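Local coordinates for protein alpha-1,6-mannanase (Bacteroides thetaiotaomicron, PDB 4V1S) that probably hydrolyses alpha-1,6-mannosidic linkages in mannans, as a GH76 glycoside hydrolase homologue from a gut symbiont, at residues G146-L157 and V207-I218; R75-G83 and A125-S133. All coordinates share one frame; numbering follows the deposited sequence.

Interaction 1 of 2, residues G146-L157 and V207-I218; sequences GWTAIGLCDAYL and VTMLSCMKLYEI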
loop_
_atom_site.group_PDB
_atom_site.type_symbol
_atom_site.label_atom_id
_atom_site.label_comp_id
_atom_site.label_asym_id
_atom_site.label_seq_id
_atom_site.Cartn_x
_atom_site.Cartn_y
_atom_site.Cartn_z
ATOM N N GLY A 146 3.882 3.505 7.921
ATOM C CA GLY A 146 3.871 2.074 7.624
ATOM C C GLY A 146 3.792 1.749 6.153
ATOM O O GLY A 146 4.537 0.915 5.648
ATOM N N TRP A 147 2.920 2.454 5.432
ATOM C CA TRP A 147 2.894 2.314 3.993
ATOM C C TRP A 147 4.244 2.568 3.381
ATOM O O TRP A 147 4.679 1.876 2.457
ATOM C CB TRP A 147 1.926 3.339 3.383
ATOM C CG TRP A 147 0.415 3.129 3.409
ATOM C CD1 TRP A 147 -0.467 3.376 4.443
ATOM C CD2 TRP A 147 -0.392 2.773 2.284
ATOM N NE1 TRP A 147 -1.761 3.170 4.025
ATOM C CE2 TRP A 147 -1.750 2.817 2.703
ATOM C CE3 TRP A 147 -0.105 2.435 0.953
ATOM C CZ2 TRP A 147 -2.821 2.545 1.828
ATOM C CZ3 TRP A 147 -1.166 2.141 0.099
ATOM C CH2 TRP A 147 -2.507 2.212 0.541
ATOM N N THR A 148 4.922 3.600 3.905
ATOM C CA THR A 148 6.221 4.012 3.362
ATOM C C THR A 148 7.300 2.989 3.728
ATOM O O THR A 148 8.081 2.578 2.866
ATOM C CB THR A 148 6.615 5.412 3.858
ATOM O OG1 THR A 148 5.593 6.344 3.470
ATOM C CG2 THR A 148 7.931 5.847 3.307
ATOM N N ALA A 149 7.287 2.523 4.990
ATOM C CA ALA A 149 8.229 1.510 5.439
ATOM C C ALA A 149 8.196 0.255 4.563
ATOM O O ALA A 149 9.231 -0.292 4.239
ATOM C CB ALA A 149 7.978 1.157 6.903
ATOM N N ILE A 150 7.011 -0.184 4.181
ATOM C CA ILE A 150 6.843 -1.334 3.286
ATOM C C ILE A 150 7.621 -1.081 2.006
ATOM O O ILE A 150 8.418 -1.917 1.599
ATOM C CB ILE A 150 5.348 -1.562 3.000
ATOM C CG1 ILE A 150 4.636 -2.138 4.235
ATOM C CG2 ILE A 150 5.158 -2.532 1.851
ATOM C CD1 ILE A 150 3.132 -1.870 4.204
ATOM N N GLY A 151 7.387 0.072 1.369
ATOM C CA GLY A 151 8.058 0.409 0.093
ATOM C C GLY A 151 9.579 0.474 0.281
ATOM O O GLY A 151 10.327 -0.007 -0.581
ATOM N N LEU A 152 10.038 1.082 1.390
ATOM C CA LEU A 152 11.479 1.208 1.621
ATOM C C LEU A 152 12.144 -0.138 1.898
ATOM O O LEU A 152 13.270 -0.358 1.469
ATOM C CB LEU A 152 11.775 2.229 2.719
ATOM C CG LEU A 152 11.276 3.660 2.424
ATOM C CD1 LEU A 152 11.430 4.519 3.670
ATOM C CD2 LEU A 152 12.067 4.245 1.255
ATOM N N CYS A 153 11.441 -1.039 2.585
ATOM C CA CYS A 153 11.952 -2.401 2.754
ATOM C C CYS A 153 12.124 -3.050 1.392
ATOM O O CYS A 153 13.159 -3.666 1.110
ATOM C CB CYS A 153 11.024 -3.267 3.614
ATOM S SG CYS A 153 10.991 -2.901 5.366
ATOM N N ASP A 154 11.106 -2.937 0.544
ATOM C CA ASP A 154 11.189 -3.539 -0.783
ATOM C C ASP A 154 12.282 -2.880 -1.648
ATOM O O ASP A 154 12.955 -3.563 -2.423
ATOM C CB ASP A 154 9.809 -3.478 -1.467
ATOM C CG ASP A 154 8.815 -4.448 -0.832
ATOM O OD1 ASP A 154 9.262 -5.463 -0.274
ATOM O OD2 ASP A 154 7.590 -4.218 -0.911
ATOM N N ALA A 155 12.460 -1.566 -1.492
ATOM C CA ALA A 155 13.498 -0.840 -2.208
ATOM C C ALA A 155 14.892 -1.338 -1.792
ATOM O O ALA A 155 15.783 -1.539 -2.634
ATOM C CB ALA A 155 13.375 0.659 -1.989
ATOM N N TYR A 156 15.071 -1.523 -0.491
ATOM C CA TYR A 156 16.300 -2.138 0.023
ATOM C C TYR A 156 16.514 -3.565 -0.514
ATOM O O TYR A 156 17.604 -3.918 -0.940
ATOM C CB TYR A 156 16.303 -2.158 1.572
ATOM C CG TYR A 156 17.456 -2.964 2.124
ATOM C CD1 TYR A 156 18.741 -2.456 2.128
ATOM C CD2 TYR A 156 17.265 -4.257 2.557
ATOM C CE1 TYR A 156 19.810 -3.223 2.585
ATOM C CE2 TYR A 156 18.314 -5.017 3.014
ATOM C CZ TYR A 156 19.586 -4.500 3.020
ATOM O OH TYR A 156 20.611 -5.286 3.512
ATOM N N LEU A 157 15.481 -4.394 -0.494
ATOM C CA LEU A 157 15.637 -5.734 -1.014
ATOM C C LEU A 157 16.070 -5.733 -2.479
ATOM O O LEU A 157 16.827 -6.590 -2.893
ATOM C CB LEU A 157 14.367 -6.546 -0.817
ATOM C CG LEU A 157 14.023 -6.934 0.623
ATOM C CD1 LEU A 157 12.608 -7.489 0.673
ATOM C CD2 LEU A 157 14.993 -7.959 1.183
ATOM N N VAL A 207 -0.484 -2.113 8.247
ATOM C CA VAL A 207 0.762 -1.722 7.602
ATOM C C VAL A 207 1.954 -1.853 8.571
ATOM O O VAL A 207 3.091 -2.107 8.162
ATOM C CB VAL A 207 0.740 -0.303 6.992
ATOM C CG1 VAL A 207 -0.296 -0.227 5.891
ATOM C CG2 VAL A 207 0.549 0.805 8.023
ATOM N N THR A 208 1.707 -1.655 9.870
ATOM C CA THR A 208 2.774 -1.832 10.834
ATOM C C THR A 208 3.159 -3.328 10.942
ATOM O O THR A 208 4.343 -3.661 10.972
ATOM C CB THR A 208 2.395 -1.209 12.181
ATOM O OG1 THR A 208 2.147 0.168 12.028
ATOM C CG2 THR A 208 3.468 -1.370 13.216
ATOM N N MET A 209 2.164 -4.221 10.969
ATOM C CA MET A 209 2.434 -5.627 10.950
ATOM C C MET A 209 3.231 -6.064 9.729
ATOM O O MET A 209 4.213 -6.798 9.854
ATOM C CB MET A 209 1.140 -6.448 11.012
ATOM C CG MET A 209 0.462 -6.417 12.388
ATOM S SD MET A 209 -1.271 -6.942 12.382
ATOM C CE MET A 209 -1.155 -8.453 11.431
ATOM N N LEU A 210 2.830 -5.606 8.552
ATOM C CA LEU A 210 3.516 -6.014 7.345
ATOM C C LEU A 210 4.955 -5.483 7.355
ATOM O O LEU A 210 5.883 -6.203 7.006
ATOM C CB LEU A 210 2.752 -5.574 6.093
ATOM C CG LEU A 210 3.387 -6.066 4.792
ATOM C CD1 LEU A 210 3.486 -7.590 4.742
ATOM C CD2 LEU A 210 2.593 -5.583 3.599
ATOM N N SER A 211 5.132 -4.236 7.771
ATOM C CA SER A 211 6.461 -3.635 7.877
ATOM C C SER A 211 7.339 -4.427 8.845
ATOM O O SER A 211 8.514 -4.716 8.560
ATOM C CB SER A 211 6.368 -2.185 8.349
ATOM O OG SER A 211 5.709 -1.346 7.418
ATOM N N CYS A 212 6.768 -4.757 10.007
ATOM C CA CYS A 212 7.463 -5.578 11.001
ATOM C C CYS A 212 7.910 -6.911 10.404
ATOM O O CYS A 212 9.046 -7.332 10.602
ATOM C CB CYS A 212 6.576 -5.845 12.226
ATOM S SG CYS A 212 6.460 -4.499 13.411
ATOM N N MET A 213 7.016 -7.574 9.676
ATOM C CA MET A 213 7.366 -8.862 9.086
ATOM C C MET A 213 8.455 -8.737 8.014
ATOM O O MET A 213 9.361 -9.590 7.938
ATOM C CB MET A 213 6.129 -9.584 8.561
ATOM C CG MET A 213 5.177 -10.014 9.666
ATOM S SD MET A 213 5.958 -10.924 11.035
ATOM C CE MET A 213 6.789 -12.239 10.157
ATOM N N LYS A 214 8.402 -7.669 7.224
ATOM C CA LYS A 214 9.429 -7.437 6.222
ATOM C C LYS A 214 10.770 -7.158 6.875
ATOM O O LYS A 214 11.797 -7.718 6.462
ATOM C CB LYS A 214 9.014 -6.331 5.238
ATOM C CG LYS A 214 7.901 -6.748 4.278
ATOM C CD LYS A 214 7.467 -5.656 3.326
ATOM C CE LYS A 214 6.657 -6.264 2.187
ATOM N NZ LYS A 214 7.540 -6.933 1.202
ATOM N N LEU A 215 10.767 -6.338 7.925
ATOM C CA LEU A 215 12.005 -6.072 8.654
ATOM C C LEU A 215 12.513 -7.277 9.473
ATOM O O LEU A 215 13.734 -7.453 9.638
ATOM C CB LEU A 215 11.881 -4.815 9.508
ATOM C CG LEU A 215 12.285 -3.554 8.729
ATOM C CD1 LEU A 215 11.771 -2.299 9.398
ATOM C CD2 LEU A 215 13.805 -3.470 8.568
ATOM N N TYR A 216 11.594 -8.108 9.961
ATOM C CA TYR A 216 11.982 -9.362 10.594
ATOM C C TYR A 216 12.762 -10.230 9.618
ATOM O O TYR A 216 13.811 -10.786 9.957
ATOM C CB TYR A 216 10.761 -10.134 11.124
ATOM C CG TYR A 216 11.131 -11.483 11.659
ATOM C CD1 TYR A 216 11.934 -11.597 12.785
ATOM C CD2 TYR A 216 10.719 -12.642 11.017
ATOM C CE1 TYR A 216 12.305 -12.839 13.270
ATOM C CE2 TYR A 216 11.083 -13.889 11.487
ATOM C CZ TYR A 216 11.864 -13.980 12.622
ATOM O OH TYR A 216 12.243 -15.209 13.109
ATOM N N GLU A 217 12.249 -10.359 8.405
ATOM C CA GLU A 217 12.911 -11.185 7.403
ATOM C C GLU A 217 14.297 -10.630 7.084
ATOM O O GLU A 217 15.258 -11.387 6.960
ATOM C CB GLU A 217 12.045 -11.291 6.155
ATOM C CG GLU A 217 10.798 -12.132 6.382
ATOM C CD GLU A 217 9.999 -12.419 5.124
ATOM O OE1 GLU A 217 10.331 -11.876 4.024
ATOM O OE2 GLU A 217 8.998 -13.180 5.251
ATOM N N ILE A 218 14.416 -9.312 6.998
ATOM C CA ILE A 218 15.695 -8.681 6.693
ATOM C C ILE A 218 16.692 -8.793 7.853
ATOM O O ILE A 218 17.866 -9.170 7.653
ATOM C CB ILE A 218 15.501 -7.196 6.299
ATOM C CG1 ILE A 218 14.817 -7.130 4.935
ATOM C CG2 ILE A 218 16.832 -6.444 6.269
ATOM C CD1 ILE A 218 14.166 -5.792 4.632
#
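Ile150 and Ser211 meet where two near-parallel helices of the GH76 alpha-helical barrel, 142-159 and 202-219, run in the same direction, the axes of their segments 8.3 Å apart and crossing at 25°. Within these segments the backbones are nearest at Gly146 and Val207, 4.9 Å from CA to CA, where Gly146 CA rests against Val207 CG2; they are further apart at Leu157 and Ile218, whose side chains meet across the wider spacing.

Most of the contact is apolar. Ile150 is a knob in the hole formed by Val207, Leu210, Ser211 and Lys214. Its CD1 meets Leu210 CD2 at 3.8 Å, and its CG2 branch lies across the aliphatic part of Lys214. Further along, Cys153 SG touches Leu215 CG at 3.7 Å. Ile218 closes this end of the contact, its CG1 against Leu157 CD2 and its CG2 against Tyr156 CE2. Val207 CG1 sits over one face of the Trp147 pyrrole ring, a CH-pi contact 4.2 Å from the ring centroid. The same indole donates through NE1 to a glycerol probably from the crystallisation liquor and packs edge-to-face with Phe269.

Polar side chains are satisfied in two places. Ser211 OG turns back along its own helix to donate to Val207 O at 2.8 Å; that carbonyl also accepts from Ser211 N, on the opposite face of its plane. Lys214 crosses beside Ile150 with its chain extended as far as CE, then bends (chi4 -77°), bringing NZ to the syn lone pair of Asp154 OD1 in a 2.7 Å salt bridge.

Interaction 2 of 2, residues R75-G83 and A125-S133; sequences RSQVSFIWG and AGYATLPTS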
loop_
_atom_site.group_PDB
_atom_site.type_symbol
_atom_site.label_atom_id
_atom_site.label_comp_id
_atom_site.label_asym_id
_atom_site.label_seq_id
_atom_site.Cartn_x
_atom_site.Cartn_y
_atom_site.Cartn_z
ATOM N N ARG A 75 -3.066 21.939 -9.582
ATOM C CA ARG A 75 -1.640 22.245 -9.532
ATOM C C ARG A 75 -1.345 23.418 -8.583
ATOM O O ARG A 75 -0.588 24.351 -8.903
ATOM C CB ARG A 75 -1.094 22.533 -10.941
ATOM C CG ARG A 75 -1.205 21.364 -11.941
ATOM C CD ARG A 75 -0.502 21.712 -13.251
ATOM N NE ARG A 75 -1.076 22.981 -13.703
ATOM C CZ ARG A 75 -2.231 23.106 -14.358
ATOM N NH1 ARG A 75 -2.917 22.025 -14.752
ATOM N NH2 ARG A 75 -2.694 24.313 -14.628
ATOM N N SER A 76 -1.925 23.361 -7.399
ATOM C CA SER A 76 -1.823 24.477 -6.447
ATOM C C SER A 76 -1.145 24.146 -5.100
ATOM O O SER A 76 -0.812 25.059 -4.338
ATOM C CB SER A 76 -3.209 25.069 -6.198
ATOM O OG SER A 76 -4.117 24.088 -5.710
ATOM N N GLN A 77 -0.988 22.864 -4.804
ATOM C CA GLN A 77 -0.370 22.387 -3.581
ATOM C C GLN A 77 0.496 21.200 -3.932
ATOM O O GLN A 77 0.127 20.394 -4.801
ATOM C CB GLN A 77 -1.445 21.898 -2.592
ATOM N N VAL A 78 1.619 21.064 -3.225
ATOM C CA VAL A 78 2.420 19.867 -3.302
ATOM C C VAL A 78 1.562 18.689 -2.811
ATOM O O VAL A 78 0.750 18.834 -1.883
ATOM C CB VAL A 78 3.711 19.965 -2.454
ATOM C CG1 VAL A 78 4.612 18.765 -2.728
ATOM C CG2 VAL A 78 4.487 21.252 -2.729
ATOM N N SER A 79 1.751 17.534 -3.432
ATOM C CA SER A 79 1.019 16.323 -3.071
ATOM C C SER A 79 1.243 15.871 -1.637
ATOM O O SER A 79 2.333 16.009 -1.057
ATOM C CB SER A 79 1.421 15.188 -3.997
ATOM O OG SER A 79 2.827 14.937 -3.964
ATOM N N PHE A 80 0.183 15.324 -1.054
ATOM C CA PHE A 80 0.310 14.545 0.152
ATOM C C PHE A 80 1.186 13.337 -0.134
ATOM O O PHE A 80 1.370 12.934 -1.274
ATOM C CB PHE A 80 -1.051 14.092 0.646
ATOM C CG PHE A 80 -1.955 15.222 1.069
ATOM C CD1 PHE A 80 -1.704 15.934 2.222
ATOM C CD2 PHE A 80 -3.073 15.560 0.319
ATOM C CE1 PHE A 80 -2.509 16.977 2.614
ATOM C CE2 PHE A 80 -3.903 16.591 0.720
ATOM C CZ PHE A 80 -3.616 17.297 1.875
ATOM N N ILE A 81 1.749 12.768 0.921
ATOM C CA ILE A 81 2.726 11.708 0.748
ATOM C C ILE A 81 2.138 10.480 0.016
ATOM O O ILE A 81 2.843 9.802 -0.775
ATOM C CB ILE A 81 3.384 11.345 2.102
ATOM C CG1 ILE A 81 4.662 10.559 1.887
ATOM C CG2 ILE A 81 2.424 10.583 3.013
ATOM C CD1 ILE A 81 5.444 10.337 3.166
ATOM N N TRP A 82 0.853 10.200 0.255
ATOM C CA TRP A 82 0.268 8.901 -0.179
ATOM C C TRP A 82 0.507 8.589 -1.671
ATOM O O TRP A 82 0.952 7.515 -2.014
ATOM C CB TRP A 82 -1.235 8.920 0.125
ATOM C CG TRP A 82 -1.919 7.615 0.068
ATOM C CD1 TRP A 82 -1.436 6.426 -0.365
ATOM C CD2 TRP A 82 -3.277 7.400 0.418
ATOM N NE1 TRP A 82 -2.411 5.448 -0.265
ATOM C CE2 TRP A 82 -3.557 6.029 0.206
ATOM C CE3 TRP A 82 -4.295 8.236 0.881
ATOM C CZ2 TRP A 82 -4.803 5.486 0.442
ATOM C CZ3 TRP A 82 -5.529 7.676 1.161
ATOM C CH2 TRP A 82 -5.777 6.326 0.916
ATOM N N GLY A 83 0.186 9.529 -2.570
ATOM C CA GLY A 83 0.328 9.249 -4.001
ATOM C C GLY A 83 1.752 8.957 -4.401
ATOM O O GLY A 83 1.994 8.195 -5.316
ATOM N N ALA A 125 11.703 11.032 15.016
ATOM C CA ALA A 125 11.725 11.224 13.563
ATOM C C ALA A 125 10.612 10.432 12.885
ATOM O O ALA A 125 10.211 9.372 13.370
ATOM C CB ALA A 125 13.072 10.741 13.022
ATOM N N GLY A 126 10.158 10.924 11.737
ATOM C CA GLY A 126 9.179 10.208 10.991
ATOM C C GLY A 126 8.724 11.045 9.810
ATOM O O GLY A 126 8.936 12.264 9.764
ATOM N N TYR A 127 8.110 10.388 8.832
ATOM C CA TYR A 127 7.580 11.103 7.677
ATOM C C TYR A 127 6.277 11.863 8.029
ATOM O O TYR A 127 5.483 11.387 8.807
ATOM C CB TYR A 127 7.270 10.138 6.529
ATOM C CG TYR A 127 8.494 9.580 5.828
ATOM C CD1 TYR A 127 9.211 10.345 4.902
ATOM C CD2 TYR A 127 8.963 8.305 6.113
ATOM C CE1 TYR A 127 10.385 9.855 4.310
ATOM C CE2 TYR A 127 10.102 7.799 5.490
ATOM C CZ TYR A 127 10.814 8.581 4.581
ATOM O OH TYR A 127 11.945 8.060 3.984
ATOM N N ALA A 128 6.137 13.029 7.408
ATOM C CA ALA A 128 4.936 13.895 7.449
ATOM C C ALA A 128 4.087 13.723 6.204
ATOM O O ALA A 128 4.567 13.255 5.149
ATOM C CB ALA A 128 5.342 15.340 7.650
ATOM N N THR A 129 2.835 14.174 6.319
ATOM C CA THR A 129 1.902 14.055 5.238
ATOM C C THR A 129 2.225 15.030 4.094
ATOM O O THR A 129 1.914 14.766 2.933
ATOM C CB THR A 129 0.462 14.250 5.726
ATOM O OG1 THR A 129 -0.435 13.637 4.795
ATOM C CG2 THR A 129 0.132 15.701 5.996
ATOM N N LEU A 130 2.864 16.139 4.431
ATOM C CA LEU A 130 3.318 17.128 3.460
ATOM C C LEU A 130 4.798 17.439 3.688
ATOM O O LEU A 130 5.358 17.113 4.727
ATOM C CB LEU A 130 2.483 18.403 3.615
ATOM C CG LEU A 130 1.054 18.382 3.057
ATOM C CD1 LEU A 130 0.231 19.536 3.593
ATOM C CD2 LEU A 130 1.048 18.377 1.531
ATOM N N PRO A 131 5.448 18.091 2.708
ATOM C CA PRO A 131 6.828 18.448 2.916
ATOM C C PRO A 131 7.042 19.220 4.203
ATOM O O PRO A 131 6.219 20.058 4.581
ATOM C CB PRO A 131 7.153 19.292 1.689
ATOM C CG PRO A 131 6.314 18.646 0.614
ATOM C CD PRO A 131 5.007 18.361 1.337
ATOM N N THR A 132 8.155 18.919 4.856
ATOM C CA THR A 132 8.472 19.495 6.152
ATOM C C THR A 132 9.987 19.590 6.282
ATOM O O THR A 132 10.733 19.251 5.372
ATOM C CB THR A 132 7.844 18.634 7.284
ATOM O OG1 THR A 132 7.843 19.344 8.527
ATOM C CG2 THR A 132 8.546 17.309 7.430
ATOM N N SER A 133 10.419 20.132 7.399
ATOM C CA SER A 133 11.841 20.209 7.739
ATOM C C SER A 133 11.970 20.363 9.233
ATOM O O SER A 133 10.989 20.601 9.947
ATOM C CB SER A 133 12.513 21.379 7.014
ATOM O OG SER A 133 11.899 22.610 7.330
#
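Leu130 CD2 lies 3.5 Å from Val78 O at the outer end of this contact, where the loop leading into helix 81-97 passes the turn that follows strand 124-127; one leucine methyl thus rests against the backbone of the opposing loop. In one of the two conformers of Val78, CG1 also reaches Pro131 CG at 3.8 Å, the two side chains crossing at a slant. Tyr116 touches Pro131, and Val78 in that conformer.

At Ser79 the contribution is again from the main chain: its O approaches the same Leu130 methyl and accepts a hydrogen bond from Tyr116 OH. The side chain points away from the turn, and its OG bonds to Tyr69 O and Asn84 ND2.

Phe80 is exposed and lies beside Thr129 and Leu130. Its CD1 is 3.7 Å from Leu130 CD2, while CE1 reaches Leu130 CG and CD1. Thr129 runs alongside Phe80, pointing the same way, with its OG1 hydrogen-bonded to Glu144 of helix 142-159. At the backbone, Phe80 CA makes a CA-H...O contact of 3.2 Å with Thr129 O.

Thr129 O also accepts the single hydrogen bond between the segments, from Ile81 N at 2.8 Å. The bond is bent, with 133° at the hydrogen, and the donor is tilted 21° from the carbonyl plane. Ile81 then extends its CD1 to Tyr127 CB, 3.8 Å away and approached at about a right angle, and to Ala128 O at 3.6 Å. Joining the lead-in and start of a helix to the last strand and exit of a beta hairpin, this contact belongs to the connections at one end of the GH76 alpha-helical barrel.

How the interactions relate
From the N terminus, the chain passes 75-83, enters helix 81-97, and continues through helix 99-114 and into the hairpin, whose second strand runs into 125-133 and closes interaction 2. It then enters helix 142-159, and only after helix 162-177 does helix 202-219 close interaction 1. The two loops are therefore in series, neither nested nor crossed, with centres about 20 Å apart. In space they adjoin through helix 142-159: Trp147 CH2 lies 3.3 Å from Trp82 NE1, and Thr148 CG2 packs on Tyr127 CE2. Interaction 2 joins connecting loops at one end of the helices, whereas interaction 1 pairs two helices of the barrel.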